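Local coordinates for aspartate aminotransferase (Plasmodium falciparum, PDB 3K7Y) that catalyses the pyridoxal-phosphate-dependent transfer of the amino group of L-aspartate to 2-oxoglutarate, giving oxaloacetate and L-glutamate, as a homodimeric aminotransferase, at the pyridoxal-5'-phosphate site and the interface of chains A and B. Coordinates in Å, arbitrary orientation; residue numbers count along the deposited sequence, not the author numbering. Chains: chain A/B, Aspartate aminotransferase.

Contact 1: the pyridoxal-5'-phosphate site. Residues chain A 105-107, 110, 132, 180, 185, 213, 215-216, 246, 248-249, 257; chain B 68. With PLP (pyridoxal-5'-phosphate), chain C.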
loop_
_atom_site.group_PDB
_atom_site.type_symbol
_atom_site.label_atom_id
_atom_site.label_comp_id
_atom_site.label_asym_id
_atom_site.label_seq_id
_atom_site.Cartn_x
_atom_site.Cartn_y
_atom_site.Cartn_z
ATOM N N GLY A 105 -4.190 4.254 4.206
ATOM C CA GLY A 105 -4.180 5.121 5.369
ATOM C C GLY A 105 -3.967 6.564 4.962
ATOM O O GLY A 105 -3.866 6.865 3.761
ATOM N N GLY A 106 -3.894 7.457 5.952
ATOM C CA GLY A 106 -3.635 8.871 5.690
ATOM C C GLY A 106 -2.294 9.097 5.014
ATOM O O GLY A 106 -2.201 9.861 4.056
ATOM N N THR A 107 -1.258 8.412 5.515
ATOM C CA THR A 107 0.106 8.405 4.928
ATOM C C THR A 107 0.008 8.078 3.458
ATOM O O THR A 107 0.605 8.756 2.611
ATOM C CB THR A 107 1.009 7.303 5.571
ATOM O OG1 THR A 107 0.972 7.395 6.995
ATOM C CG2 THR A 107 2.445 7.403 5.100
ATOM N N ILE A 110 -1.441 11.006 1.619
ATOM C CA ILE A 110 -0.533 12.140 1.568
ATOM C C ILE A 110 0.438 11.863 0.443
ATOM O O ILE A 110 0.519 12.628 -0.524
ATOM C CB ILE A 110 0.225 12.370 2.902
ATOM C CG1 ILE A 110 -0.735 12.845 3.997
ATOM C CG2 ILE A 110 1.358 13.389 2.731
ATOM C CD1 ILE A 110 -0.269 12.447 5.436
ATOM N N TYR A 132 3.672 18.164 11.578
ATOM C CA TYR A 132 3.683 16.726 11.764
ATOM C C TYR A 132 4.988 16.200 11.157
ATOM O O TYR A 132 5.233 16.398 9.965
ATOM C CB TYR A 132 2.472 16.120 11.075
ATOM C CG TYR A 132 2.481 14.617 11.041
ATOM C CD1 TYR A 132 2.170 13.944 9.875
ATOM C CD2 TYR A 132 2.819 13.868 12.164
ATOM C CE1 TYR A 132 2.178 12.570 9.824
ATOM C CE2 TYR A 132 2.839 12.495 12.123
ATOM C CZ TYR A 132 2.516 11.856 10.951
ATOM O OH TYR A 132 2.521 10.489 10.869
ATOM N N GLN A 180 -3.492 21.478 9.203
ATOM C CA GLN A 180 -4.182 20.673 10.195
ATOM C C GLN A 180 -5.036 21.659 10.965
ATOM O O GLN A 180 -4.516 22.495 11.714
ATOM C CB GLN A 180 -3.197 20.004 11.151
ATOM C CG GLN A 180 -2.221 19.072 10.537
ATOM C CD GLN A 180 -1.420 18.344 11.594
ATOM O OE1 GLN A 180 -0.200 18.504 11.691
ATOM N NE2 GLN A 180 -2.107 17.531 12.404
ATOM N N ASN A 185 -1.379 17.706 15.295
ATOM C CA ASN A 185 -0.281 16.829 15.694
ATOM C C ASN A 185 1.073 17.453 15.332
ATOM O O ASN A 185 1.406 17.553 14.159
ATOM C CB ASN A 185 -0.442 15.467 15.018
ATOM C CG ASN A 185 0.639 14.480 15.412
ATOM O OD1 ASN A 185 1.709 14.856 15.890
ATOM N ND2 ASN A 185 0.362 13.201 15.208
ATOM N N ASP A 213 -5.214 18.145 6.198
ATOM C CA ASP A 213 -4.903 16.851 6.792
ATOM C C ASP A 213 -5.878 16.492 7.918
ATOM O O ASP A 213 -5.880 17.111 8.993
ATOM C CB ASP A 213 -3.462 16.773 7.288
ATOM C CG ASP A 213 -2.989 15.326 7.500
ATOM O OD1 ASP A 213 -3.809 14.366 7.366
ATOM O OD2 ASP A 213 -1.785 15.144 7.795
ATOM N N ALA A 215 -6.726 13.492 10.192
ATOM C CA ALA A 215 -6.485 12.200 10.816
ATOM C C ALA A 215 -7.414 11.861 11.977
ATOM O O ALA A 215 -7.521 10.687 12.355
ATOM C CB ALA A 215 -5.078 12.111 11.259
ATOM N N TYR A 216 -8.081 12.867 12.546
ATOM C CA TYR A 216 -8.910 12.643 13.739
ATOM C C TYR A 216 -10.262 13.361 13.731
ATOM O O TYR A 216 -10.527 14.194 14.609
ATOM C CB TYR A 216 -8.158 13.059 15.012
ATOM C CG TYR A 216 -6.712 12.664 15.066
ATOM C CD1 TYR A 216 -6.337 11.417 15.541
ATOM C CD2 TYR A 216 -5.714 13.549 14.661
ATOM C CE1 TYR A 216 -5.006 11.052 15.598
ATOM C CE2 TYR A 216 -4.380 13.185 14.708
ATOM C CZ TYR A 216 -4.035 11.935 15.180
ATOM O OH TYR A 216 -2.718 11.550 15.231
ATOM N N SER A 246 -7.640 9.929 7.173
ATOM C CA SER A 246 -7.280 8.663 7.796
ATOM C C SER A 246 -8.387 8.200 8.707
ATOM O O SER A 246 -9.070 9.019 9.325
ATOM C CB SER A 246 -6.008 8.806 8.622
ATOM O OG SER A 246 -5.785 7.632 9.396
ATOM N N SER A 248 -7.478 5.656 10.806
ATOM C CA SER A 248 -6.682 4.851 11.701
ATOM C C SER A 248 -7.111 5.038 13.132
ATOM O O SER A 248 -7.106 4.066 13.890
ATOM C CB SER A 248 -5.198 5.104 11.536
ATOM O OG SER A 248 -4.663 4.157 10.625
ATOM N N LYS A 249 -7.520 6.261 13.486
ATOM C CA LYS A 249 -8.002 6.554 14.846
ATOM C C LYS A 249 -9.533 6.671 15.001
ATOM O O LYS A 249 -10.094 6.215 15.996
ATOM C CB LYS A 249 -7.292 7.772 15.415
ATOM C CG LYS A 249 -5.846 7.496 15.810
ATOM C CD LYS A 249 -4.850 7.721 14.659
ATOM C CE LYS A 249 -3.412 7.500 15.134
ATOM N NZ LYS A 249 -2.398 7.609 14.046
ATOM N N ARG A 257 -4.820 0.074 7.636
ATOM C CA ARG A 257 -4.348 1.179 6.792
ATOM C C ARG A 257 -5.478 1.778 5.967
ATOM O O ARG A 257 -5.352 1.906 4.743
ATOM C CB ARG A 257 -3.185 0.755 5.896
ATOM C CG ARG A 257 -2.181 -0.168 6.561
ATOM C CD ARG A 257 -1.485 0.476 7.752
ATOM N NE ARG A 257 -0.784 1.693 7.359
ATOM C CZ ARG A 257 -1.186 2.931 7.639
ATOM N NH1 ARG A 257 -2.298 3.153 8.360
ATOM N NH2 ARG A 257 -0.461 3.952 7.203
ATOM N N TYR B 68 -1.064 -1.415 14.306
ATOM C CA TYR B 68 -0.033 -1.108 13.334
ATOM C C TYR B 68 1.042 -2.196 13.350
ATOM O O TYR B 68 1.471 -2.616 14.434
ATOM C CB TYR B 68 0.672 0.185 13.734
ATOM C CG TYR B 68 -0.035 1.480 13.481
ATOM C CD1 TYR B 68 -0.685 1.725 12.281
ATOM C CD2 TYR B 68 -0.004 2.499 14.431
ATOM C CE1 TYR B 68 -1.317 2.948 12.043
ATOM C CE2 TYR B 68 -0.636 3.729 14.205
ATOM C CZ TYR B 68 -1.285 3.942 13.002
ATOM O OH TYR B 68 -1.903 5.137 12.739
HETATM N N1 PLP C . -1.582 12.966 9.409
HETATM C C2 PLP C . -1.496 13.169 10.763
HETATM C C2A PLP C . -1.542 14.561 11.267
HETATM C C3 PLP C . -1.382 12.086 11.620
HETATM O O3 PLP C . -1.314 12.287 12.976
HETATM C C4 PLP C . -1.341 10.791 11.101
HETATM C C4A PLP C . -1.363 9.653 12.076
HETATM O O4A PLP C . -2.450 9.149 12.390
HETATM C C5 PLP C . -1.436 10.570 9.713
HETATM C C6 PLP C . -1.548 11.683 8.877
HETATM C C5A PLP C . -1.385 9.195 9.041
HETATM O O4P PLP C . -2.254 8.200 9.554
HETATM P P PLP C . -2.155 6.669 9.031
HETATM O O1P PLP C . -3.481 5.972 9.138
HETATM O O2P PLP C . -1.227 5.899 9.932
HETATM O O3P PLP C . -1.702 6.703 7.589
#

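Contact 2: the interface of chains A and B. Residues chain A 46, 48, 252-256; chain B 64-68, 291.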
loop_
_atom_site.group_PDB
_atom_site.type_symbol
_atom_site.label_atom_id
_atom_site.label_comp_id
_atom_site.label_asym_id
_atom_site.label_seq_id
_atom_site.Cartn_x
_atom_site.Cartn_y
_atom_site.Cartn_z
ATOM N N LEU A 46 -4.565 -1.471 23.456
ATOM C CA LEU A 46 -5.160 -0.847 22.266
ATOM C C LEU A 46 -6.687 -0.884 22.204
ATOM O O LEU A 46 -7.320 -1.859 22.613
ATOM C CB LEU A 46 -4.584 -1.459 20.989
ATOM C CG LEU A 46 -5.138 -0.864 19.686
ATOM C CD1 LEU A 46 -4.583 0.532 19.459
ATOM C CD2 LEU A 46 -4.873 -1.770 18.487
ATOM N N ILE A 48 -10.593 -0.700 20.451
ATOM C CA ILE A 48 -11.400 -1.095 19.291
ATOM C C ILE A 48 -12.908 -1.036 19.561
ATOM O O ILE A 48 -13.367 -1.486 20.596
ATOM C CB ILE A 48 -10.966 -2.484 18.690
ATOM C CG1 ILE A 48 -11.541 -2.665 17.267
ATOM C CG2 ILE A 48 -11.283 -3.651 19.658
ATOM C CD1 ILE A 48 -10.515 -3.006 16.229
ATOM N N SER A 252 -10.675 3.244 14.848
ATOM C CA SER A 252 -9.659 2.419 15.507
ATOM C C SER A 252 -9.041 1.377 14.559
ATOM O O SER A 252 -8.574 0.330 15.020
ATOM C CB SER A 252 -10.249 1.708 16.722
ATOM O OG SER A 252 -10.835 0.473 16.306
ATOM N N LEU A 253 -9.060 1.659 13.252
ATOM C CA LEU A 253 -8.497 0.782 12.213
ATOM C C LEU A 253 -7.027 1.077 11.980
ATOM O O LEU A 253 -6.653 1.672 10.962
ATOM C CB LEU A 253 -9.207 0.999 10.877
ATOM C CG LEU A 253 -10.672 0.669 10.660
ATOM C CD1 LEU A 253 -11.075 1.115 9.259
ATOM C CD2 LEU A 253 -10.936 -0.805 10.874
ATOM N N TYR A 254 -6.176 0.667 12.898
ATOM C CA TYR A 254 -4.789 1.053 12.785
ATOM C C TYR A 254 -4.084 0.287 11.659
ATOM O O TYR A 254 -3.788 0.856 10.594
ATOM C CB TYR A 254 -4.097 0.927 14.137
ATOM C CG TYR A 254 -4.680 1.884 15.174
ATOM C CD1 TYR A 254 -4.205 3.192 15.292
ATOM C CD2 TYR A 254 -5.707 1.489 16.024
ATOM C CE1 TYR A 254 -4.739 4.071 16.233
ATOM C CE2 TYR A 254 -6.239 2.353 16.958
ATOM C CZ TYR A 254 -5.753 3.641 17.064
ATOM O OH TYR A 254 -6.292 4.497 18.003
ATOM N N GLY A 255 -3.871 -1.007 11.868
ATOM C CA GLY A 255 -3.163 -1.833 10.894
ATOM C C GLY A 255 -3.874 -2.065 9.576
ATOM O O GLY A 255 -3.256 -2.522 8.620
ATOM N N GLU A 256 -5.169 -1.770 9.513
ATOM C CA GLU A 256 -5.919 -1.973 8.284
ATOM C C GLU A 256 -5.451 -1.012 7.191
ATOM O O GLU A 256 -5.637 -1.261 5.992
ATOM C CB GLU A 256 -7.407 -1.794 8.559
ATOM C CG GLU A 256 -8.255 -3.071 8.672
ATOM C CD GLU A 256 -7.461 -4.365 8.830
ATOM O OE1 GLU A 256 -6.819 -4.813 7.848
ATOM O OE2 GLU A 256 -7.526 -4.958 9.926
ATOM N N LYS B 64 -9.308 -9.614 17.579
ATOM C CA LYS B 64 -10.263 -8.542 17.834
ATOM C C LYS B 64 -9.623 -7.151 17.756
ATOM O O LYS B 64 -10.246 -6.185 17.309
ATOM C CB LYS B 64 -11.015 -8.762 19.164
ATOM C CG LYS B 64 -10.154 -9.183 20.377
ATOM C CD LYS B 64 -10.040 -10.722 20.535
ATOM C CE LYS B 64 -8.753 -11.124 21.283
ATOM N NZ LYS B 64 -7.484 -10.660 20.589
ATOM N N GLU B 65 -8.370 -7.059 18.182
ATOM C CA GLU B 65 -7.580 -5.836 18.049
ATOM C C GLU B 65 -6.970 -5.697 16.652
ATOM O O GLU B 65 -6.677 -6.702 16.000
ATOM C CB GLU B 65 -6.447 -5.873 19.049
ATOM C CG GLU B 65 -6.790 -5.362 20.411
ATOM C CD GLU B 65 -5.545 -5.199 21.271
ATOM O OE1 GLU B 65 -4.413 -5.317 20.734
ATOM O OE2 GLU B 65 -5.698 -4.951 22.490
ATOM N N LYS B 66 -6.757 -4.459 16.204
ATOM C CA LYS B 66 -6.100 -4.202 14.910
ATOM C C LYS B 66 -4.931 -3.207 14.997
ATOM O O LYS B 66 -5.085 -2.045 14.652
ATOM C CB LYS B 66 -7.126 -3.743 13.876
ATOM C CG LYS B 66 -8.241 -4.739 13.650
ATOM C CD LYS B 66 -9.305 -4.203 12.704
ATOM C CE LYS B 66 -10.617 -4.972 12.861
ATOM N NZ LYS B 66 -11.664 -4.552 11.881
ATOM N N PRO B 67 -3.751 -3.672 15.450
ATOM C CA PRO B 67 -2.552 -2.838 15.599
ATOM C C PRO B 67 -1.758 -2.551 14.311
ATOM O O PRO B 67 -1.787 -3.341 13.361
ATOM C CB PRO B 67 -1.670 -3.658 16.549
ATOM C CG PRO B 67 -2.520 -4.779 17.024
ATOM C CD PRO B 67 -3.518 -5.023 15.978
ATOM N N TYR B 68 -1.064 -1.415 14.306
ATOM C CA TYR B 68 -0.033 -1.108 13.334
ATOM C C TYR B 68 1.042 -2.196 13.350
ATOM O O TYR B 68 1.471 -2.616 14.434
ATOM C CB TYR B 68 0.672 0.185 13.734
ATOM C CG TYR B 68 -0.035 1.480 13.481
ATOM C CD1 TYR B 68 -0.685 1.725 12.281
ATOM C CD2 TYR B 68 -0.004 2.499 14.431
ATOM C CE1 TYR B 68 -1.317 2.948 12.043
ATOM C CE2 TYR B 68 -0.636 3.729 14.205
ATOM C CZ TYR B 68 -1.285 3.942 13.002
ATOM O OH TYR B 68 -1.903 5.137 12.739
ATOM N N ILE B 291 -2.774 -5.409 8.157
ATOM C CA ILE B 291 -2.747 -6.414 9.201
ATOM C C ILE B 291 -3.700 -7.573 8.872
ATOM O O ILE B 291 -3.374 -8.734 9.110
ATOM C CB ILE B 291 -2.983 -5.753 10.585
ATOM C CG1 ILE B 291 -2.239 -6.506 11.703
ATOM C CG2 ILE B 291 -4.454 -5.459 10.821
ATOM C CD1 ILE B 291 -3.091 -7.079 12.776
#

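Contact 1: the pyridoxal-5'-phosphate site
A:Tyr132 carries its ring anti to the backbone N (chi1 172°), which lays it over one face of the PLP pyridine with 12° between the planes, offset toward the tyrosine rim. The methyl of A:Ala215 presses on the ring from the other side, its CB 3.7 Å from C3. A:Lys249 bends at chi2 (89°) and then runs straight, so that NZ arrives at the aldehyde oxygen O4A. That pair is modelled too close; this is the family's Schiff-base lysine, here drawn beside a free aldehyde. B:Tyr68, from the other subunit, crosses the lysine and accepts a hydrogen bond from NZ at its OH (2.8 Å); the same hydroxyl can donate a hydrogen bond to phosphate O2P (3.0 Å).

At the pyridine end the carboxylate OD2 of A:Asp213 meets N1 at 2.7 Å, a hydrogen bond that would favour a protonated ring nitrogen. The phenolic O3 is held by A:Tyr216 OH and by A:Asn185 ND2 at 2.9 Å. A:Arg257, folded at chi2 and chi3, hydrogen-bonds the phosphate end-on in its guanidinium plane, NH1 to O1P and NH2 to O3P (3.0 Å), the latter also a salt bridge. A:Ser246 and A:Ser248 add hydroxyls to O1P, while A:Thr107 gives O3P both OG1 and its backbone N-H (2.7 Å) at the start of helix 105-118. The pocket buries nearly all of the cofactor and presents its aldehyde carbon to the catalytic lysine for transamination.

Contact 2: the interface of chains A and B
Backbone hydrogen bonds stitch together this part of the two-fold symmetric homodimer interface. A:Gly255 N donates to the carbonyl O of B:Lys66 at 3.2 Å, almost straight at the hydrogen (171°), though it comes from above the carbonyl plane. The carbonyl O of A:Gly255 in turn accepts from B:Ile291 N at 3.0 Å, again with the donor above the plane. One glycine therefore links two separate segments of chain B, and the second bond uses the N-H at the first residue of helix 291-302.

Aromatic packing comes next. A:Tyr254, its CG anti to the carbonyl carbon (chi1 -64°), sets its CB over the centre of the B:Tyr68 ring, 4.0 Å from the centroid. Its own ring stands steeply to that of B:Tyr68, at 79°, and turns the CD1 edge toward CE2 and CZ of the partner.

Apolar contacts line the chain B segment. A:Ile48 crosses the extended side chain of B:Lys66 at about a right angle, CD1 touching CG, and A:Leu253 lies alongside, pointing the same way, its CD2 near the end of the lysine chain. Farther along the loop, one branch of A:Leu46, CD2, lies 3.9 Å from CA of B:Pro67, and its CB meets the carboxylate end of B:Glu65.

Charge adds a looser term. A:Glu256 bends at chi2 and brings its carboxylate over the CG2 methyl of B:Ile291; OE2 stays 4.6 Å from B:Lys66 NZ, so any attraction is through space rather than a direct salt bridge.

In the fold, the loop A:252-256 leads into strand 258-264 and packs against loop B:64-68, which follows helix 50-62, and against the beginning of chain B helix 291-302.

Contact 1 and contact 2 are neighbours, the centres of their C-alpha atoms about 14 Å apart, and they share B:Tyr68. That residue ends the chain B segment packed in contact 2 and reaches with its hydroxyl into contact 1, so the cofactor site is completed only across the dimer. On the chain A side one stretch serves both: A:Ser248 and A:Arg257 hold the phosphate and A:Lys249 faces the aldehyde, while residues 252-256 between them meet chain B. Dimer packing thus probably helps to position the catalytic machinery. Two-fold symmetry repeats the pairing with the chains exchanged, which fits the homodimer as the working unit.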